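Local coordinates for protein V-type ATP synthase alpha chain (Nanoarchaeum equitans Kin4-M, PDB 5BN3) that forms the A subunit of an archaeal V-type ATP synthase and binds adenosine-5'-diphosphate in its P-loop nucleotide-binding domain, at residues Ser314-Ala319 / Thr374-Val379; Gly216-Val221 / Glu358-Val363. One frame throughout, in Å; residues are numbered along the deposited sequence.

Contact 1: residues Ser314-Ala319 / Thr374-Val379. With MG (magnesium ion), chain L.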
ATOM      1  N   SER A 314      46.496   3.800   0.104  1.00 32.46           N
ATOM      2  CA  SER A 314      45.151   3.899  -0.448  1.00 37.87           C
ATOM      3  C   SER A 314      44.458   2.555  -0.265  1.00 35.33           C
ATOM      4  O   SER A 314      45.027   1.503  -0.571  1.00 35.69           O
ATOM      5  CB  SER A 314      45.190   4.288  -1.926  1.00 38.87           C
ATOM      6  OG  SER A 314      45.790   3.275  -2.708  1.00 47.95           O
ATOM      7  N   VAL A 315      43.236   2.596   0.258  1.00 33.07           N
ATOM      8  CA  VAL A 315      42.496   1.390   0.602  1.00 28.42           C
ATOM      9  C   VAL A 315      41.104   1.452  -0.021  1.00 31.51           C
ATOM     10  O   VAL A 315      40.514   2.530  -0.133  1.00 30.56           O
ATOM     11  CB  VAL A 315      42.345   1.260   2.137  1.00 30.85           C
ATOM     12  CG1 VAL A 315      41.701  -0.069   2.513  1.00 33.34           C
ATOM     13  CG2 VAL A 315      43.691   1.393   2.816  1.00 37.38           C
ATOM     14  N   VAL A 316      40.593   0.301  -0.446  1.00 32.26           N
ATOM     15  CA  VAL A 316      39.193   0.199  -0.841  1.00 32.55           C
ATOM     16  C   VAL A 316      38.486  -0.874  -0.020  1.00 32.21           C
ATOM     17  O   VAL A 316      39.011  -1.973   0.169  1.00 34.72           O
ATOM     18  CB  VAL A 316      39.018  -0.060  -2.360  1.00 38.09           C
ATOM     19  CG1 VAL A 316      39.805  -1.276  -2.795  1.00 38.40           C
ATOM     20  CG2 VAL A 316      37.546  -0.224  -2.715  1.00 37.86           C
ATOM     21  N   VAL A 317      37.309  -0.536   0.496  1.00 31.38           N
ATOM     22  CA  VAL A 317      36.467  -1.507   1.179  1.00 33.68           C
ATOM     23  C   VAL A 317      35.236  -1.799   0.335  1.00 37.65           C
ATOM     24  O   VAL A 317      34.505  -0.880  -0.041  1.00 32.60           O
ATOM     25  CB  VAL A 317      36.014  -0.998   2.562  1.00 37.27           C
ATOM     26  CG1 VAL A 317      34.909  -1.876   3.112  1.00 38.52           C
ATOM     27  CG2 VAL A 317      37.178  -0.977   3.527  1.00 35.48           C
ATOM     28  N   ASN A 318      35.025  -3.074   0.020  1.00 32.66           N
ATOM     29  CA  ASN A 318      33.799  -3.511  -0.642  1.00 34.82           C
ATOM     30  C   ASN A 318      32.900  -4.208   0.374  1.00 40.78           C
ATOM     31  O   ASN A 318      33.317  -5.171   1.019  1.00 39.31           O
ATOM     32  CB  ASN A 318      34.107  -4.468  -1.800  1.00 41.71           C
ATOM     33  CG  ASN A 318      35.047  -3.866  -2.832  1.00 46.06           C
ATOM     34  OD1 ASN A 318      36.265  -4.032  -2.750  1.00 51.04           O
ATOM     35  ND2 ASN A 318      34.482  -3.173  -3.814  1.00 41.71           N
ATOM     36  N   ALA A 319      31.670  -3.725   0.522  1.00 31.50           N
ATOM     37  CA  ALA A 319      30.730  -4.321   1.472  1.00 30.64           C
ATOM     38  C   ALA A 319      29.525  -4.929   0.758  1.00 40.45           C
ATOM     39  O   ALA A 319      28.718  -4.209   0.167  1.00 36.21           O
ATOM     40  CB  ALA A 319      30.281  -3.292   2.494  1.00 33.96           C
ATOM     41  N   THR A 374      38.390   4.301   0.395  1.00 32.78           N
ATOM     42  CA  THR A 374      37.287   4.344  -0.556  1.00 30.81           C
ATOM     43  C   THR A 374      36.298   3.226  -0.216  1.00 25.41           C
ATOM     44  O   THR A 374      36.701   2.087   0.021  1.00 29.94           O
ATOM     45  CB  THR A 374      37.820   4.191  -1.994  1.00 34.26           C
ATOM     46  OG1 THR A 374      38.912   5.102  -2.200  1.00 31.57           O
ATOM     47  CG2 THR A 374      36.728   4.476  -3.003  1.00 37.04           C
ATOM     48  N   ILE A 375      35.006   3.545  -0.172  1.00 28.42           N
ATOM     49  CA  ILE A 375      34.007   2.570   0.269  1.00 27.45           C
ATOM     50  C   ILE A 375      32.932   2.303  -0.777  1.00 38.42           C
ATOM     51  O   ILE A 375      32.238   3.219  -1.217  1.00 30.46           O
ATOM     52  CB  ILE A 375      33.333   3.007   1.588  1.00 33.36           C
ATOM     53  CG1 ILE A 375      34.359   3.024   2.725  1.00 37.94           C
ATOM     54  CG2 ILE A 375      32.188   2.073   1.945  1.00 38.20           C
ATOM     55  CD1 ILE A 375      33.786   3.471   4.056  1.00 39.53           C
ATOM     56  N   ILE A 376      32.801   1.038  -1.164  1.00 30.80           N
ATOM     57  CA  ILE A 376      31.761   0.620  -2.095  1.00 31.69           C
ATOM     58  C   ILE A 376      30.759  -0.264  -1.357  1.00 36.51           C
ATOM     59  O   ILE A 376      31.116  -1.343  -0.881  1.00 35.51           O
ATOM     60  CB  ILE A 376      32.348  -0.167  -3.287  1.00 34.45           C
ATOM     61  CG1 ILE A 376      33.551   0.570  -3.885  1.00 39.82           C
ATOM     62  CG2 ILE A 376      31.282  -0.408  -4.348  1.00 36.96           C
ATOM     63  CD1 ILE A 376      33.221   1.943  -4.434  1.00 38.57           C
ATOM     64  N   GLY A 377      29.512   0.191  -1.258  1.00 32.27           N
ATOM     65  CA  GLY A 377      28.483  -0.564  -0.564  1.00 28.87           C
ATOM     66  C   GLY A 377      27.404  -1.106  -1.484  1.00 37.63           C
ATOM     67  O   GLY A 377      26.665  -0.348  -2.112  1.00 31.19           O
ATOM     68  N   ALA A 378      27.313  -2.428  -1.565  1.00 38.33           N
ATOM     69  CA  ALA A 378      26.238  -3.064  -2.318  1.00 33.76           C
ATOM     70  C   ALA A 378      24.946  -3.015  -1.505  1.00 33.55           C
ATOM     71  O   ALA A 378      24.971  -3.109  -0.275  1.00 30.64           O
ATOM     72  CB  ALA A 378      26.600  -4.495  -2.652  1.00 32.84           C
ATOM     73  N   VAL A 379      23.818  -2.846  -2.190  1.00 28.73           N
ATOM     74  CA  VAL A 379      22.518  -2.812  -1.529  1.00 28.72           C
ATOM     75  C   VAL A 379      21.583  -3.804  -2.210  1.00 31.12           C
ATOM     76  O   VAL A 379      21.599  -3.929  -3.434  1.00 29.88           O
ATOM     77  CB  VAL A 379      21.890  -1.401  -1.576  1.00 35.55           C
ATOM     78  CG1 VAL A 379      20.666  -1.334  -0.673  1.00 31.26           C
ATOM     79  CG2 VAL A 379      22.895  -0.353  -1.153  1.00 31.85           C
TER
HETATM   80 MG    MG L 610      41.145   4.733  -1.543  1.00 41.86          MG
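Thr374 and Val315 meet in a parallel strand pair of the central beta-sheet of the P-loop nucleotide-binding domain. The two strand segments run 12° apart, with axes 4.7 Å from each other. Thr374 N donates to Val315 O over 2.8 Å, somewhat tilted from the carbonyl plane. Thr374 O then accepts Val317 N at 2.7 Å. Thr374 OG1 stands beside its own backbone N (chi1 -49°), and there it binds a magnesium ion at 2.4 Å. Val315 and Ser372 also belong to this metal site. The backbone N of Gly216 donates to the same OG1.

Ile375 lies on the sheet face of Val317 and Ala319, and its CG1 packs loosely near Val317 CB. Ile376 returns to the other face, with Thr374, Val316 and Asn318. Its N donates to Val317 O over 2.8 Å in a nearly straight bond (176°). Its O accepts Ala319 N. The side chains of Ile376 and Asn318 lie side by side and point the same way, with Asn318 ND2 3.7 Å from Ile376 CB. Asn318 ND2 is hydrogen-bonded to Asn233 OD1 on helix 229-239. Gly377 pairs with Ala319 and adds no side chain to its face. Ala378 N donates to Ala319 O at 2.9 Å, and Ala378 CB rests 3.5 Å from that same oxygen.

Contact 2: residues Gly216-Val221 / Glu358-Val363; sequences GGSAAV and ERSGRV
Gly216 and Ser360 meet through a shared water where two backbone bends come together in the nucleotide-binding domain. The water donates one hydrogen to Gly216 O at 2.6 Å and the other to Ser360 OG at 2.5 Å. Ser360 OG also hydrogen-bonds to Tyr357 O, so this hydroxyl has two hydrogen-bond partners. It sits between its own backbone N and carbonyl carbon (chi1 69°). Ser360 CB points toward 216-221 and lies 4.0 Å from Gly217 O. Ser218 CB comes up to Ser360 OG from the strand beyond.

Gly216 has the most surface buried here. Its phi is positive (96°), and its CA lies 3.9 Å from Arg362 N, where a CB would clash. With no CB in the way, the two backbones come very close. Gly361 is the residue facing it, with the CA atoms of Gly216 and Gly361 4.0 Å apart. Gly361 also has a positive phi (135°). No direct hydrogen bond joins the segments. Gly361 N is 3.0 Å from Gly216 O, but the angle is poor. Gly361 CA makes a CA-H...O contact with that oxygen at 3.1 Å.

The contact thus joins the entry to strand 218-222 with the start of strand 361-364. Ser360 packs on Ile375 of strand 370-379. Just before it, Arg359 makes a salt bridge to Glu306 on helix 293-309, and Arg362 NE donates a hydrogen bond to Asp195 O, just past strand 192-193.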
ATOM      1  N   GLY A 216      39.100   7.839  -2.112  1.00 34.34           N
ATOM      2  CA  GLY A 216      38.599   8.329  -0.843  1.00 33.03           C
ATOM      3  C   GLY A 216      37.114   8.619  -0.916  1.00 37.25           C
ATOM      4  O   GLY A 216      36.505   9.032   0.069  1.00 30.81           O
ATOM      5  N   GLY A 217      36.526   8.403  -2.089  1.00 30.62           N
ATOM      6  CA  GLY A 217      35.099   8.606  -2.264  1.00 29.91           C
ATOM      7  C   GLY A 217      34.289   7.393  -1.840  1.00 32.72           C
ATOM      8  O   GLY A 217      34.815   6.462  -1.231  1.00 31.20           O
ATOM      9  N   SER A 218      32.999   7.410  -2.152  1.00 29.38           N
ATOM     10  CA  SER A 218      32.130   6.283  -1.844  1.00 31.11           C
ATOM     11  C   SER A 218      31.051   6.134  -2.907  1.00 31.13           C
ATOM     12  O   SER A 218      30.680   7.108  -3.560  1.00 31.22           O
ATOM     13  CB  SER A 218      31.495   6.449  -0.462  1.00 28.42           C
ATOM     14  OG  SER A 218      30.810   7.683  -0.359  1.00 33.68           O
ATOM     15  N   ALA A 219      30.555   4.910  -3.073  1.00 25.64           N
ATOM     16  CA  ALA A 219      29.505   4.630  -4.045  1.00 30.09           C
ATOM     17  C   ALA A 219      28.566   3.550  -3.536  1.00 38.57           C
ATOM     18  O   ALA A 219      28.965   2.684  -2.754  1.00 33.76           O
ATOM     19  CB  ALA A 219      30.106   4.208  -5.374  1.00 29.04           C
ATOM     20  N   ALA A 220      27.319   3.603  -3.993  1.00 28.29           N
ATOM     21  CA  ALA A 220      26.341   2.567  -3.685  1.00 29.03           C
ATOM     22  C   ALA A 220      26.062   1.724  -4.927  1.00 35.80           C
ATOM     23  O   ALA A 220      25.986   2.254  -6.038  1.00 27.69           O
ATOM     24  CB  ALA A 220      25.058   3.190  -3.174  1.00 29.95           C
ATOM     25  N   VAL A 221      25.909   0.414  -4.737  1.00 29.86           N
ATOM     26  CA  VAL A 221      25.574  -0.495  -5.834  1.00 28.37           C
ATOM     27  C   VAL A 221      24.309  -1.283  -5.506  1.00 28.72           C
ATOM     28  O   VAL A 221      24.382  -2.426  -5.058  1.00 29.26           O
ATOM     29  CB  VAL A 221      26.722  -1.491  -6.134  1.00 25.06           C
ATOM     30  CG1 VAL A 221      26.459  -2.235  -7.439  1.00 31.82           C
ATOM     31  CG2 VAL A 221      28.059  -0.774  -6.211  1.00 28.71           C
ATOM     32  N   GLU A 358      30.768   7.551   6.663  1.00 33.43           N
ATOM     33  CA  GLU A 358      31.509   8.750   7.049  1.00 38.76           C
ATOM     34  C   GLU A 358      32.970   8.447   7.385  1.00 36.91           C
ATOM     35  O   GLU A 358      33.764   9.361   7.605  1.00 35.11           O
ATOM     36  CB  GLU A 358      30.826   9.460   8.211  1.00 40.94           C
ATOM     37  N   ARG A 359      33.320   7.164   7.424  1.00 31.16           N
ATOM     38  CA  ARG A 359      34.702   6.754   7.661  1.00 33.25           C
ATOM     39  C   ARG A 359      35.533   6.834   6.387  1.00 41.31           C
ATOM     40  O   ARG A 359      36.759   6.821   6.441  1.00 36.52           O
ATOM     41  CB  ARG A 359      34.754   5.327   8.207  1.00 34.06           C
ATOM     42  CG  ARG A 359      34.174   5.143   9.600  1.00 44.70           C
ATOM     43  CD  ARG A 359      34.861   3.975  10.281  1.00 60.06           C
ATOM     44  NE  ARG A 359      34.177   3.531  11.490  1.00 61.95           N
ATOM     45  CZ  ARG A 359      34.729   2.749  12.413  1.00 53.82           C
ATOM     46  NH1 ARG A 359      35.983   2.342  12.276  1.00 56.79           N
ATOM     47  NH2 ARG A 359      34.033   2.391  13.479  1.00 55.53           N
ATOM     48  N   SER A 360      34.865   6.904   5.241  1.00 31.83           N
ATOM     49  CA  SER A 360      35.569   7.030   3.971  1.00 31.46           C
ATOM     50  C   SER A 360      36.191   8.413   3.885  1.00 39.04           C
ATOM     51  O   SER A 360      35.864   9.298   4.678  1.00 37.76           O
ATOM     52  CB  SER A 360      34.614   6.823   2.797  1.00 30.09           C
ATOM     53  OG  SER A 360      33.700   7.899   2.692  1.00 32.84           O
ATOM     54  N   GLY A 361      37.098   8.601   2.935  1.00 32.91           N
ATOM     55  CA  GLY A 361      37.699   9.906   2.738  1.00 33.65           C
ATOM     56  C   GLY A 361      39.197   9.852   2.548  1.00 41.09           C
ATOM     57  O   GLY A 361      39.852   8.888   2.947  1.00 32.31           O
ATOM     58  N   ARG A 362      39.732  10.894   1.923  1.00 35.71           N
ATOM     59  CA  ARG A 362      41.168  11.067   1.782  1.00 33.88           C
ATOM     60  C   ARG A 362      41.633  12.011   2.888  1.00 37.41           C
ATOM     61  O   ARG A 362      41.025  13.061   3.107  1.00 35.01           O
ATOM     62  CB  ARG A 362      41.478  11.654   0.405  1.00 35.66           C
ATOM     63  CG  ARG A 362      42.949  11.869   0.117  1.00 50.89           C
ATOM     64  CD  ARG A 362      43.162  12.186  -1.353  1.00 51.11           C
ATOM     65  NE  ARG A 362      43.596  13.562  -1.575  1.00 68.55           N
ATOM     66  CZ  ARG A 362      44.867  13.948  -1.583  1.00 65.82           C
ATOM     67  NH1 ARG A 362      45.832  13.064  -1.371  1.00 76.86           N
ATOM     68  NH2 ARG A 362      45.171  15.219  -1.797  1.00 55.86           N
ATOM     69  N   VAL A 363      42.685  11.630   3.608  1.00 37.66           N
ATOM     70  CA  VAL A 363      43.087  12.394   4.786  1.00 40.34           C
ATOM     71  C   VAL A 363      44.587  12.646   4.875  1.00 41.64           C
ATOM     72  O   VAL A 363      45.390  11.970   4.227  1.00 35.39           O
ATOM     73  CB  VAL A 363      42.654  11.692   6.101  1.00 37.95           C
ATOM     74  CG1 VAL A 363      41.159  11.438   6.121  1.00 42.47           C
ATOM     75  CG2 VAL A 363      43.411  10.387   6.279  1.00 38.33           C
TER
HETATM   76  O   HOH W   1      34.205   9.708   1.003  1.00 41.40           O

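The centres of contacts 1 and 2 lie about 7 Å apart in one mixed sheet of the nucleotide-binding domain. The segments alternate along the chain: 216-221, 314-319, 358-363, then 374-379. Strand 370-379 carries the second segment of contact 1 and is the sheet neighbour of both strands of contact 2. It pairs in parallel with 314-320 and 218-222, and antiparallel with 361-364, which precedes it in sequence. The contacts also touch directly, with a probable hydrogen bond from Val221 N to Gly377 O. Strand 218-222 leads into the P-loop; Pro224 to Val231, in the loop and the start of helix 229-239, line the adenosine-5'-diphosphate pocket. Contact 2 sits at the start of that strand, and the far end of contact 1, at Ala378, touches the P-loop.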